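PDB 6WO6: RavA from Legionella pneumophila str. Paris, which is a Legionella effector, probably delivered into infected host cells, whose molecular activity remains unclear. Local coordinates for residues F189-I201 with R230-A242. The protein carries 2 engineered substitutions. Sequence-based numbering, arbitrary orientation.
Sequences FFSSREFKIDSCI and RTDVVMKIKGFCA
F190 pushes its ring into a hollow on helix 230-240 made by V233, K236, I237 and F240, a knobs-into-holes fit that illustrates how an aromatic ring can be held on several sides at once. V233 CG1 stands over the centre of one face, 3.9 Å from the F190 ring centroid, a CH-pi contact; F189 CD2 comes up against the opposite face, so the ring is sandwiched. Farther out along the ring, I237 CG1 reaches F190 CE2 at 3.6 Å, while K236 CB and CD line its edge. With its chain extended beyond CG, K236 runs past both F190 and F195 in the opposite direction to their side chains. K236 CD lies over one face of the F195 ring, 3.4 Å from F195 CE2, and NZ makes an off-centre cation-pi contact with that ring. The ammonium then donates to F190 O at 2.8 Å, tilted 33° from the carbonyl plane, and forms a salt bridge to D232 OD2 through the oxygen's syn lone pair. One lysine thus joins F190 of the short helix 188-191, F195 of the following loop and D232 of its own helix.

F240 supplies a second knob, received by F190, I197, C200 and I201. With CG between the backbone N and the carbonyl carbon (chi1 68°), its ring is brought against C200 and meets F190 CE2 and I197 CD1 at its edge. C200 CB sits 3.8 Å from F240 CG, with SG more distant above a face, and I201 CG1 packs on F240 CB.

The axes of segments 197-201 and 230-240 lie at 40° to each other in this chain built of helices and loops, without strands; F189 reaches helix 162-181, I237 touches L247 of helix 246-265, and F207 stacks on F240.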
ATOM      1  N   PHE A 189       2.294   5.893  15.416  1.00 51.10           N
ATOM      2  CA  PHE A 189       1.586   5.500  14.201  1.00 47.96           C
ATOM      3  C   PHE A 189       0.084   5.461  14.438  1.00 49.58           C
ATOM      4  O   PHE A 189      -0.705   5.838  13.565  1.00 50.70           O
ATOM      5  CB  PHE A 189       2.087   4.134  13.720  1.00 45.51           C
ATOM      6  CG  PHE A 189       1.411   3.645  12.469  1.00 45.00           C
ATOM      7  CD1 PHE A 189       1.900   4.000  11.220  1.00 44.05           C
ATOM      8  CD2 PHE A 189       0.287   2.835  12.537  1.00 44.63           C
ATOM      9  CE1 PHE A 189       1.282   3.557  10.065  1.00 42.65           C
ATOM     10  CE2 PHE A 189      -0.338   2.392  11.382  1.00 43.00           C
ATOM     11  CZ  PHE A 189       0.163   2.753  10.146  1.00 42.00           C
ATOM     12  N   PHE A 190      -0.327   5.016  15.624  1.00 50.85           N
ATOM     13  CA  PHE A 190      -1.738   4.886  15.961  1.00 49.68           C
ATOM     14  C   PHE A 190      -2.305   6.132  16.624  1.00 50.74           C
ATOM     15  O   PHE A 190      -3.490   6.436  16.440  1.00 50.64           O
ATOM     16  CB  PHE A 190      -1.943   3.677  16.878  1.00 46.23           C
ATOM     17  CG  PHE A 190      -1.471   2.382  16.285  1.00 43.08           C
ATOM     18  CD1 PHE A 190      -0.139   2.007  16.368  1.00 43.07           C
ATOM     19  CD2 PHE A 190      -2.358   1.538  15.640  1.00 42.04           C
ATOM     20  CE1 PHE A 190       0.298   0.813  15.815  1.00 42.76           C
ATOM     21  CE2 PHE A 190      -1.927   0.342  15.089  1.00 41.90           C
ATOM     22  CZ  PHE A 190      -0.597  -0.020  15.177  1.00 41.17           C
ATOM     23  N   SER A 191      -1.497   6.857  17.392  1.00 51.19           N
ATOM     24  CA  SER A 191      -1.974   8.047  18.082  1.00 54.01           C
ATOM     25  C   SER A 191      -1.894   9.310  17.231  1.00 55.64           C
ATOM     26  O   SER A 191      -2.219  10.391  17.729  1.00 56.80           O
ATOM     27  CB  SER A 191      -1.192   8.258  19.384  1.00 56.43           C
ATOM     28  OG  SER A 191       0.192   8.429  19.130  1.00 57.36           O
ATOM     29  N   SER A 192      -1.476   9.202  15.972  1.00 57.19           N
ATOM     30  CA  SER A 192      -1.361  10.375  15.119  1.00 60.26           C
ATOM     31  C   SER A 192      -2.736  10.945  14.789  1.00 62.97           C
ATOM     32  O   SER A 192      -3.721  10.215  14.647  1.00 63.21           O
ATOM     33  CB  SER A 192      -0.618  10.028  13.826  1.00 59.68           C
ATOM     34  OG  SER A 192      -0.590  11.127  12.929  1.00 60.89           O
ATOM     35  N   ARG A 193      -2.795  12.273  14.672  1.00 65.67           N
ATOM     36  CA  ARG A 193      -4.038  12.920  14.268  1.00 66.63           C
ATOM     37  C   ARG A 193      -4.427  12.538  12.846  1.00 66.00           C
ATOM     38  O   ARG A 193      -5.617  12.533  12.510  1.00 65.78           O
ATOM     39  CB  ARG A 193      -3.906  14.437  14.397  1.00 68.01           C
ATOM     40  N   GLU A 194      -3.449  12.205  12.006  1.00 66.43           N
ATOM     41  CA  GLU A 194      -3.697  11.836  10.618  1.00 66.72           C
ATOM     42  C   GLU A 194      -4.047  10.363  10.447  1.00 62.63           C
ATOM     43  O   GLU A 194      -4.124   9.894   9.305  1.00 61.32           O
ATOM     44  CB  GLU A 194      -2.476  12.171   9.755  1.00 71.77           C
ATOM     45  CG  GLU A 194      -1.456  13.080  10.423  1.00 78.94           C
ATOM     46  CD  GLU A 194      -1.958  14.499  10.606  1.00 85.60           C
ATOM     47  OE1 GLU A 194      -2.779  14.955   9.780  1.00 87.41           O
ATOM     48  OE2 GLU A 194      -1.535  15.157  11.581  1.00 89.00           O
ATOM     49  N   PHE A 195      -4.252   9.625  11.538  1.00 59.08           N
ATOM     50  CA  PHE A 195      -4.542   8.202  11.424  1.00 53.78           C
ATOM     51  C   PHE A 195      -5.902   7.988  10.773  1.00 54.63           C
ATOM     52  O   PHE A 195      -6.916   8.529  11.226  1.00 56.80           O
ATOM     53  CB  PHE A 195      -4.506   7.520  12.790  1.00 48.35           C
ATOM     54  CG  PHE A 195      -4.787   6.047  12.724  1.00 41.13           C
ATOM     55  CD1 PHE A 195      -3.765   5.144  12.486  1.00 38.74           C
ATOM     56  CD2 PHE A 195      -6.078   5.566  12.869  1.00 38.94           C
ATOM     57  CE1 PHE A 195      -4.023   3.790  12.408  1.00 37.97           C
ATOM     58  CE2 PHE A 195      -6.343   4.214  12.787  1.00 38.43           C
ATOM     59  CZ  PHE A 195      -5.315   3.324  12.560  1.00 38.06           C
ATOM     60  N   LYS A 196      -5.923   7.177   9.720  1.00 52.87           N
ATOM     61  CA  LYS A 196      -7.136   6.895   8.959  1.00 53.42           C
ATOM     62  C   LYS A 196      -7.247   5.389   8.776  1.00 51.24           C
ATOM     63  O   LYS A 196      -6.494   4.797   7.995  1.00 51.17           O
ATOM     64  CB  LYS A 196      -7.114   7.624   7.616  1.00 56.49           C
ATOM     65  CG  LYS A 196      -7.149   9.138   7.771  1.00 60.54           C
ATOM     66  CD  LYS A 196      -6.698   9.864   6.521  1.00 63.74           C
ATOM     67  CE  LYS A 196      -6.612  11.360   6.783  1.00 68.15           C
ATOM     68  NZ  LYS A 196      -5.881  12.082   5.706  1.00 71.83           N
ATOM     69  N   ILE A 197      -8.188   4.775   9.497  1.00 49.68           N
ATOM     70  CA  ILE A 197      -8.327   3.321   9.470  1.00 47.27           C
ATOM     71  C   ILE A 197      -8.681   2.841   8.068  1.00 46.67           C
ATOM     72  O   ILE A 197      -8.229   1.775   7.629  1.00 45.13           O
ATOM     73  CB  ILE A 197      -9.373   2.872  10.509  1.00 48.84           C
ATOM     74  CG1 ILE A 197      -9.549   1.354  10.480  1.00 49.16           C
ATOM     75  CG2 ILE A 197     -10.702   3.579  10.287  1.00 50.29           C
ATOM     76  CD1 ILE A 197      -8.311   0.597  10.894  1.00 49.60           C
ATOM     77  N   ASP A 198      -9.481   3.621   7.336  1.00 49.71           N
ATOM     78  CA  ASP A 198      -9.879   3.202   5.997  1.00 50.53           C
ATOM     79  C   ASP A 198      -8.710   3.263   5.021  1.00 47.66           C
ATOM     80  O   ASP A 198      -8.642   2.448   4.096  1.00 46.28           O
ATOM     81  CB  ASP A 198     -11.056   4.044   5.494  1.00 54.36           C
ATOM     82  CG  ASP A 198     -10.741   5.525   5.432  1.00 59.98           C
ATOM     83  OD1 ASP A 198     -10.144   6.055   6.393  1.00 61.74           O
ATOM     84  OD2 ASP A 198     -11.098   6.164   4.417  1.00 63.10           O
ATOM     85  N   SER A 199      -7.776   4.197   5.216  1.00 48.29           N
ATOM     86  CA  SER A 199      -6.567   4.197   4.395  1.00 48.99           C
ATOM     87  C   SER A 199      -5.701   2.982   4.700  1.00 49.57           C
ATOM     88  O   SER A 199      -5.111   2.391   3.787  1.00 47.60           O
ATOM     89  CB  SER A 199      -5.770   5.485   4.609  1.00 50.13           C
ATOM     90  OG  SER A 199      -6.372   6.580   3.945  1.00 52.02           O
ATOM     91  N   CYS A 200      -5.611   2.594   5.978  1.00 51.11           N
ATOM     92  CA  CYS A 200      -4.861   1.394   6.339  1.00 50.82           C
ATOM     93  C   CYS A 200      -5.489   0.148   5.728  1.00 50.75           C
ATOM     94  O   CYS A 200      -4.780  -0.732   5.227  1.00 52.95           O
ATOM     95  CB  CYS A 200      -4.777   1.254   7.860  1.00 51.56           C
ATOM     96  SG  CYS A 200      -3.804   2.532   8.705  1.00 52.01           S
ATOM     97  N   ILE A 201      -6.819   0.059   5.749  1.00 49.41           N
ATOM     98  CA  ILE A 201      -7.490  -1.129   5.229  1.00 50.44           C
ATOM     99  C   ILE A 201      -7.403  -1.178   3.706  1.00 54.74           C
ATOM    100  O   ILE A 201      -7.108  -2.226   3.120  1.00 54.50           O
ATOM    101  CB  ILE A 201      -8.949  -1.174   5.720  1.00 47.33           C
ATOM    102  CG1 ILE A 201      -8.988  -1.384   7.236  1.00 43.72           C
ATOM    103  CG2 ILE A 201      -9.728  -2.266   5.001  1.00 46.92           C
ATOM    104  CD1 ILE A 201     -10.373  -1.333   7.828  1.00 43.91           C
ATOM    105  N   ARG A 230      -3.487   1.537  24.867  1.00 52.39           N
ATOM    106  CA  ARG A 230      -3.206   0.144  24.524  1.00 48.25           C
ATOM    107  C   ARG A 230      -4.404  -0.521  23.855  1.00 46.85           C
ATOM    108  O   ARG A 230      -4.265  -1.171  22.807  1.00 42.58           O
ATOM    109  CB  ARG A 230      -2.786  -0.627  25.778  1.00 48.46           C
ATOM    110  CG  ARG A 230      -1.526  -0.086  26.447  1.00 48.33           C
ATOM    111  CD  ARG A 230      -0.843  -1.156  27.282  1.00 47.32           C
ATOM    112  NE  ARG A 230      -1.065  -0.988  28.716  1.00 48.30           N
ATOM    113  CZ  ARG A 230      -0.113  -0.663  29.585  1.00 45.30           C
ATOM    114  NH1 ARG A 230       1.132  -0.475  29.171  1.00 42.50           N
ATOM    115  NH2 ARG A 230      -0.405  -0.537  30.872  1.00 45.44           N
ATOM    116  N   THR A 231      -5.589  -0.381  24.457  1.00 49.94           N
ATOM    117  CA  THR A 231      -6.802  -0.913  23.846  1.00 52.15           C
ATOM    118  C   THR A 231      -7.015  -0.330  22.455  1.00 54.53           C
ATOM    119  O   THR A 231      -7.417  -1.045  21.530  1.00 57.08           O
ATOM    120  CB  THR A 231      -8.011  -0.616  24.733  1.00 52.67           C
ATOM    121  OG1 THR A 231      -7.779  -1.136  26.046  1.00 55.45           O
ATOM    122  CG2 THR A 231      -9.263  -1.257  24.158  1.00 52.81           C
ATOM    123  N   ASP A 232      -6.747   0.967  22.290  1.00 52.49           N
ATOM    124  CA  ASP A 232      -6.931   1.620  20.998  1.00 49.65           C
ATOM    125  C   ASP A 232      -5.994   1.033  19.947  1.00 46.21           C
ATOM    126  O   ASP A 232      -6.408   0.739  18.817  1.00 44.30           O
ATOM    127  CB  ASP A 232      -6.707   3.124  21.156  1.00 51.60           C
ATOM    128  CG  ASP A 232      -6.781   3.869  19.846  1.00 52.38           C
ATOM    129  OD1 ASP A 232      -7.899   4.005  19.306  1.00 54.36           O
ATOM    130  OD2 ASP A 232      -5.720   4.321  19.359  1.00 50.94           O
ATOM    131  N   VAL A 233      -4.719   0.860  20.308  1.00 44.95           N
ATOM    132  CA  VAL A 233      -3.751   0.245  19.398  1.00 41.32           C
ATOM    133  C   VAL A 233      -4.213  -1.150  18.991  1.00 42.22           C
ATOM    134  O   VAL A 233      -4.163  -1.525  17.811  1.00 41.60           O
ATOM    135  CB  VAL A 233      -2.357   0.206  20.049  1.00 38.48           C
ATOM    136  CG1 VAL A 233      -1.403  -0.620  19.210  1.00 36.79           C
ATOM    137  CG2 VAL A 233      -1.822   1.614  20.238  1.00 37.86           C
ATOM    138  N   VAL A 234      -4.671  -1.940  19.965  1.00 44.43           N
ATOM    139  CA  VAL A 234      -5.072  -3.313  19.668  1.00 45.13           C
ATOM    140  C   VAL A 234      -6.298  -3.334  18.758  1.00 47.68           C
ATOM    141  O   VAL A 234      -6.369  -4.127  17.808  1.00 48.80           O
ATOM    142  CB  VAL A 234      -5.314  -4.092  20.973  1.00 44.00           C
ATOM    143  CG1 VAL A 234      -5.836  -5.485  20.680  1.00 44.29           C
ATOM    144  CG2 VAL A 234      -4.028  -4.174  21.774  1.00 42.71           C
ATOM    145  N   MET A 235      -7.280  -2.466  19.029  1.00 47.75           N
ATOM    146  CA  MET A 235      -8.476  -2.427  18.195  1.00 50.35           C
ATOM    147  C   MET A 235      -8.138  -2.009  16.773  1.00 48.76           C
ATOM    148  O   MET A 235      -8.679  -2.565  15.814  1.00 48.96           O
ATOM    149  CB  MET A 235      -9.520  -1.482  18.795  1.00 58.35           C
ATOM    150  CG  MET A 235     -10.064  -1.923  20.140  1.00 68.16           C
ATOM    151  SD  MET A 235     -10.783  -3.578  20.110  1.00 76.60           S
ATOM    152  CE  MET A 235     -12.479  -3.206  19.683  1.00 79.08           C
ATOM    153  N   LYS A 236      -7.224  -1.049  16.611  1.00 47.37           N
ATOM    154  CA  LYS A 236      -6.844  -0.631  15.264  1.00 44.33           C
ATOM    155  C   LYS A 236      -6.118  -1.746  14.516  1.00 44.46           C
ATOM    156  O   LYS A 236      -6.387  -1.984  13.327  1.00 46.36           O
ATOM    157  CB  LYS A 236      -5.991   0.635  15.334  1.00 41.10           C
ATOM    158  CG  LYS A 236      -6.827   1.880  15.593  1.00 46.80           C
ATOM    159  CD  LYS A 236      -5.995   3.078  16.008  1.00 46.02           C
ATOM    160  CE  LYS A 236      -6.892   4.275  16.279  1.00 39.66           C
ATOM    161  NZ  LYS A 236      -6.130   5.436  16.808  1.00 38.02           N
ATOM    162  N   ILE A 237      -5.206  -2.450  15.193  1.00 43.45           N
ATOM    163  CA  ILE A 237      -4.521  -3.574  14.554  1.00 43.95           C
ATOM    164  C   ILE A 237      -5.532  -4.628  14.117  1.00 47.42           C
ATOM    165  O   ILE A 237      -5.519  -5.086  12.968  1.00 47.66           O
ATOM    166  CB  ILE A 237      -3.455  -4.166  15.490  1.00 41.49           C
ATOM    167  CG1 ILE A 237      -2.356  -3.136  15.758  1.00 39.34           C
ATOM    168  CG2 ILE A 237      -2.864  -5.430  14.887  1.00 36.15           C
ATOM    169  CD1 ILE A 237      -1.430  -3.517  16.888  1.00 37.81           C
ATOM    170  N   LYS A 238      -6.439  -5.015  15.019  1.00 48.39           N
ATOM    171  CA  LYS A 238      -7.497  -5.946  14.635  1.00 51.47           C
ATOM    172  C   LYS A 238      -8.404  -5.363  13.561  1.00 51.40           C
ATOM    173  O   LYS A 238      -9.112  -6.115  12.883  1.00 52.93           O
ATOM    174  CB  LYS A 238      -8.316  -6.359  15.861  1.00 53.86           C
ATOM    175  CG  LYS A 238      -7.783  -7.605  16.558  1.00 56.64           C
ATOM    176  CD  LYS A 238      -7.422  -7.327  18.008  1.00 59.15           C
ATOM    177  CE  LYS A 238      -8.531  -7.751  18.962  1.00 62.39           C
ATOM    178  NZ  LYS A 238      -8.677  -9.234  19.035  1.00 63.76           N
ATOM    179  N   GLY A 239      -8.394  -4.049  13.389  1.00 51.35           N
ATOM    180  CA  GLY A 239      -9.174  -3.417  12.349  1.00 52.53           C
ATOM    181  C   GLY A 239      -8.583  -3.571  10.963  1.00 53.21           C
ATOM    182  O   GLY A 239      -9.317  -3.853  10.010  1.00 53.22           O
ATOM    183  N   PHE A 240      -7.271  -3.376  10.813  1.00 53.85           N
ATOM    184  CA  PHE A 240      -6.658  -3.516   9.492  1.00 53.98           C
ATOM    185  C   PHE A 240      -5.761  -4.747   9.360  1.00 57.63           C
ATOM    186  O   PHE A 240      -5.085  -4.896   8.337  1.00 56.07           O
ATOM    187  CB  PHE A 240      -5.889  -2.244   9.104  1.00 49.93           C
ATOM    188  CG  PHE A 240      -4.659  -1.978   9.930  1.00 47.42           C
ATOM    189  CD1 PHE A 240      -3.444  -2.558   9.602  1.00 45.83           C
ATOM    190  CD2 PHE A 240      -4.710  -1.114  11.011  1.00 47.03           C
ATOM    191  CE1 PHE A 240      -2.312  -2.309  10.355  1.00 44.74           C
ATOM    192  CE2 PHE A 240      -3.579  -0.857  11.766  1.00 46.16           C
ATOM    193  CZ  PHE A 240      -2.377  -1.453  11.433  1.00 44.98           C
ATOM    194  N   CYS A 241      -5.740  -5.635  10.353  1.00 63.09           N
ATOM    195  CA  CYS A 241      -5.005  -6.888  10.248  1.00 67.14           C
ATOM    196  C   CYS A 241      -5.926  -8.054  10.576  1.00 72.01           C
ATOM    197  O   CYS A 241      -6.979  -7.887  11.198  1.00 74.99           O
ATOM    198  CB  CYS A 241      -3.786  -6.932  11.183  1.00 65.03           C
ATOM    199  SG  CYS A 241      -2.397  -5.912  10.674  1.00 62.01           S
ATOM    200  N   ALA A 242      -5.512  -9.244  10.150  1.00 72.62           N
ATOM    201  CA  ALA A 242      -6.218 -10.457  10.534  1.00 73.23           C
ATOM    202  C   ALA A 242      -6.065 -10.701  12.031  1.00 75.98           C
ATOM    203  O   ALA A 242      -5.024 -10.402  12.623  1.00 73.70           O
ATOM    204  CB  ALA A 242      -5.687 -11.655   9.747  1.00 72.18           C
TER